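Long-range contact in Sam-dependent methyltransferases (Streptomyces davawensis, PDB 4D7K), which methylates 8-amino-8-demethyl-D-riboflavin twice, using S-adenosyl-L-methionine, in the last two steps of biosynthesis of the antibiotic roseoflavin: residues R280-D285 and V339-G344. Residues are numbered along the deposited sequence; the frame is centred on the assembly and turned at random.
Sequences RLLILD and VIECRG
The guanidinium of Arg280 lies against the aliphatic part of Arg343: Arg343 CB sits 3.7 Å above the plane of the Arg280 guanidinium, toward its rim, and Arg343 CG comes within 3.4 Å of Arg280 NH1. These residues belong to strands 280-285 and 337-344, antiparallel neighbours in the seven-stranded mixed sheet (order 3-2-1-4-5-7-6) of the class I methyltransferase fold. Here the hallmark reversed strand, 337-344, enters between strand 280-285 and strand 325-333. Two antiparallel hydrogen-bonded pairs, Leu281 with Cys342 and Ile283 with Ile340, fix the register through four backbone bonds, joining the reversed strand to the parallel part of the sheet. On the face carrying these residues, CB of Ile283 meets CB of Ile340 at 3.9 Å, and Trp316 of helix 313-322 packs on both isoleucines. The other face begins apolar, with CD1 of Leu284 resting beside CG2 of Val339 at 4.2 Å, and becomes charged toward Arg280. Leu282 and Glu341 run side by side, Leu282 CD2 4.0 Å from Glu341 CG. With that CG anti to the backbone N (chi1 -175°), the extended chain beyond it carries the carboxylate to Arg280. Arg280 NE donates a salt-bridged hydrogen bond to the anti lone pair of Glu341 OE2 (2.9 Å), which also forms a salt bridge with Arg178 NH2. Two arginines at one oxygen of this buried residue would be expected to favour the ionised carboxylate. Glu341 OE1 accepts a hydrogen bond from His331, while OE2 lies only 7° out of the Arg280 guanidinium plane.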
ATOM      1  N   ARG A 280      40.036  -7.829  -7.284  1.00 52.65           N
ATOM      2  CA  ARG A 280      38.875  -7.100  -7.779  1.00 55.03           C
ATOM      3  C   ARG A 280      38.295  -6.128  -6.759  1.00 56.05           C
ATOM      4  O   ARG A 280      38.397  -6.330  -5.548  1.00 49.81           O
ATOM      5  CB  ARG A 280      37.773  -8.072  -8.212  1.00 48.79           C
ATOM      6  CG  ARG A 280      38.123  -8.942  -9.406  1.00 63.51           C
ATOM      7  CD  ARG A 280      38.165  -8.140 -10.692  1.00 59.09           C
ATOM      8  NE  ARG A 280      38.402  -8.994 -11.851  1.00 59.20           N
ATOM      9  CZ  ARG A 280      39.601  -9.251 -12.366  1.00 60.45           C
ATOM     10  NH1 ARG A 280      40.690  -8.716 -11.832  1.00 61.38           N
ATOM     11  NH2 ARG A 280      39.709 -10.044 -13.421  1.00 61.89           N
ATOM     12  N   LEU A 281      37.691  -5.065  -7.278  1.00 55.53           N
ATOM     13  CA  LEU A 281      36.816  -4.204  -6.499  1.00 55.27           C
ATOM     14  C   LEU A 281      35.384  -4.522  -6.907  1.00 51.17           C
ATOM     15  O   LEU A 281      35.021  -4.362  -8.069  1.00 54.16           O
ATOM     16  CB  LEU A 281      37.135  -2.725  -6.731  1.00 54.65           C
ATOM     17  CG  LEU A 281      36.125  -1.700  -6.205  1.00 52.37           C
ATOM     18  CD1 LEU A 281      35.922  -1.843  -4.703  1.00 52.79           C
ATOM     19  CD2 LEU A 281      36.577  -0.290  -6.551  1.00 53.01           C
ATOM     20  N   LEU A 282      34.583  -4.998  -5.961  1.00 48.55           N
ATOM     21  CA  LEU A 282      33.197  -5.357  -6.249  1.00 50.57           C
ATOM     22  C   LEU A 282      32.244  -4.325  -5.659  1.00 49.41           C
ATOM     23  O   LEU A 282      32.156  -4.180  -4.442  1.00 44.74           O
ATOM     24  CB  LEU A 282      32.870  -6.748  -5.699  1.00 40.31           C
ATOM     25  CG  LEU A 282      33.887  -7.858  -5.982  1.00 48.88           C
ATOM     26  CD1 LEU A 282      33.460  -9.146  -5.303  1.00 43.09           C
ATOM     27  CD2 LEU A 282      34.079  -8.072  -7.485  1.00 48.50           C
ATOM     28  N   ILE A 283      31.538  -3.602  -6.521  1.00 45.63           N
ATOM     29  CA  ILE A 283      30.592  -2.602  -6.048  1.00 47.17           C
ATOM     30  C   ILE A 283      29.165  -3.129  -6.144  1.00 43.95           C
ATOM     31  O   ILE A 283      28.673  -3.455  -7.222  1.00 44.33           O
ATOM     32  CB  ILE A 283      30.712  -1.284  -6.832  1.00 47.43           C
ATOM     33  CG1 ILE A 283      32.148  -0.761  -6.769  1.00 50.24           C
ATOM     34  CG2 ILE A 283      29.755  -0.244  -6.267  1.00 39.01           C
ATOM     35  CD1 ILE A 283      32.345   0.577  -7.450  1.00 50.34           C
ATOM     36  N   LEU A 284      28.510  -3.217  -4.995  1.00 41.39           N
ATOM     37  CA  LEU A 284      27.157  -3.740  -4.922  1.00 48.20           C
ATOM     38  C   LEU A 284      26.167  -2.581  -4.892  1.00 46.43           C
ATOM     39  O   LEU A 284      26.182  -1.763  -3.975  1.00 49.73           O
ATOM     40  CB  LEU A 284      26.992  -4.638  -3.691  1.00 51.89           C
ATOM     41  CG  LEU A 284      27.485  -6.093  -3.763  1.00 51.80           C
ATOM     42  CD1 LEU A 284      28.946  -6.200  -4.165  1.00 52.18           C
ATOM     43  CD2 LEU A 284      27.264  -6.791  -2.433  1.00 50.53           C
ATOM     44  N   ASP A 285      25.314  -2.506  -5.907  1.00 44.45           N
ATOM     45  CA  ASP A 285      24.389  -1.389  -6.032  1.00 51.47           C
ATOM     46  C   ASP A 285      23.295  -1.701  -7.045  1.00 47.96           C
ATOM     47  O   ASP A 285      23.334  -2.731  -7.719  1.00 44.94           O
ATOM     48  CB  ASP A 285      25.142  -0.119  -6.447  1.00 57.15           C
ATOM     49  CG  ASP A 285      24.416   1.159  -6.049  1.00 65.66           C
ATOM     50  OD1 ASP A 285      23.246   1.084  -5.620  1.00 58.11           O
ATOM     51  OD2 ASP A 285      25.020   2.246  -6.173  1.00 73.68           O
ATOM     52  N   VAL A 339      26.205  -6.846  -9.071  1.00 45.14           N
ATOM     53  CA  VAL A 339      27.592  -6.801  -8.648  1.00 47.67           C
ATOM     54  C   VAL A 339      28.447  -6.208  -9.758  1.00 48.94           C
ATOM     55  O   VAL A 339      28.632  -6.824 -10.808  1.00 45.64           O
ATOM     56  CB  VAL A 339      28.122  -8.189  -8.270  1.00 44.17           C
ATOM     57  CG1 VAL A 339      29.604  -8.114  -7.937  1.00 39.32           C
ATOM     58  CG2 VAL A 339      27.343  -8.739  -7.094  1.00 43.64           C
ATOM     59  N   ILE A 340      28.946  -4.998  -9.527  1.00 50.22           N
ATOM     60  CA  ILE A 340      29.842  -4.350 -10.473  1.00 49.62           C
ATOM     61  C   ILE A 340      31.259  -4.849 -10.244  1.00 52.27           C
ATOM     62  O   ILE A 340      31.891  -4.496  -9.256  1.00 48.66           O
ATOM     63  CB  ILE A 340      29.810  -2.814 -10.338  1.00 49.96           C
ATOM     64  CG1 ILE A 340      28.377  -2.293 -10.453  1.00 46.27           C
ATOM     65  CG2 ILE A 340      30.700  -2.164 -11.391  1.00 51.35           C
ATOM     66  CD1 ILE A 340      28.260  -0.783 -10.311  1.00 46.80           C
ATOM     67  N   GLU A 341      31.752  -5.685 -11.148  1.00 56.57           N
ATOM     68  CA  GLU A 341      33.102  -6.216 -11.014  1.00 56.75           C
ATOM     69  C   GLU A 341      34.112  -5.279 -11.668  1.00 60.09           C
ATOM     70  O   GLU A 341      34.055  -5.040 -12.875  1.00 65.72           O
ATOM     71  CB  GLU A 341      33.192  -7.613 -11.626  1.00 54.74           C
ATOM     72  CG  GLU A 341      34.535  -8.284 -11.423  1.00 61.01           C
ATOM     73  CD  GLU A 341      34.662  -9.576 -12.204  1.00 60.01           C
ATOM     74  OE1 GLU A 341      33.632 -10.069 -12.707  1.00 60.95           O
ATOM     75  OE2 GLU A 341      35.793 -10.093 -12.319  1.00 58.98           O
ATOM     76  N   CYS A 342      35.034  -4.750 -10.869  1.00 56.83           N
ATOM     77  CA  CYS A 342      36.012  -3.779 -11.361  1.00 57.15           C
ATOM     78  C   CYS A 342      37.441  -4.292 -11.242  1.00 58.01           C
ATOM     79  O   CYS A 342      37.799  -4.956 -10.269  1.00 61.59           O
ATOM     80  CB  CYS A 342      35.885  -2.456 -10.603  1.00 59.97           C
ATOM     81  SG  CYS A 342      34.244  -1.724 -10.651  1.00 71.07           S
ATOM     82  N   ARG A 343      38.260  -3.958 -12.231  1.00 54.69           N
ATOM     83  CA  ARG A 343      39.641  -4.411 -12.272  1.00 53.29           C
ATOM     84  C   ARG A 343      40.591  -3.224 -12.364  1.00 61.27           C
ATOM     85  O   ARG A 343      40.277  -2.217 -13.000  1.00 64.40           O
ATOM     86  CB  ARG A 343      39.846  -5.356 -13.456  1.00 54.75           C
ATOM     87  CG  ARG A 343      41.250  -5.898 -13.629  1.00 71.83           C
ATOM     88  CD  ARG A 343      41.305  -6.780 -14.863  1.00 83.54           C
ATOM     89  NE  ARG A 343      40.594  -6.163 -15.979  1.00 86.15           N
ATOM     90  CZ  ARG A 343      40.146  -6.824 -17.042  1.00 86.07           C
ATOM     91  NH1 ARG A 343      40.330  -8.133 -17.138  1.00 86.36           N
ATOM     92  NH2 ARG A 343      39.508  -6.174 -18.005  1.00 84.56           N
ATOM     93  N   GLY A 344      41.747  -3.338 -11.720  1.00 57.12           N
ATOM     94  CA  GLY A 344      42.766  -2.312 -11.823  1.00 70.99           C
ATOM     95  C   GLY A 344      43.414  -2.352 -13.192  1.00 78.06           C
ATOM     96  O   GLY A 344      43.825  -3.415 -13.660  1.00 78.66           O
TER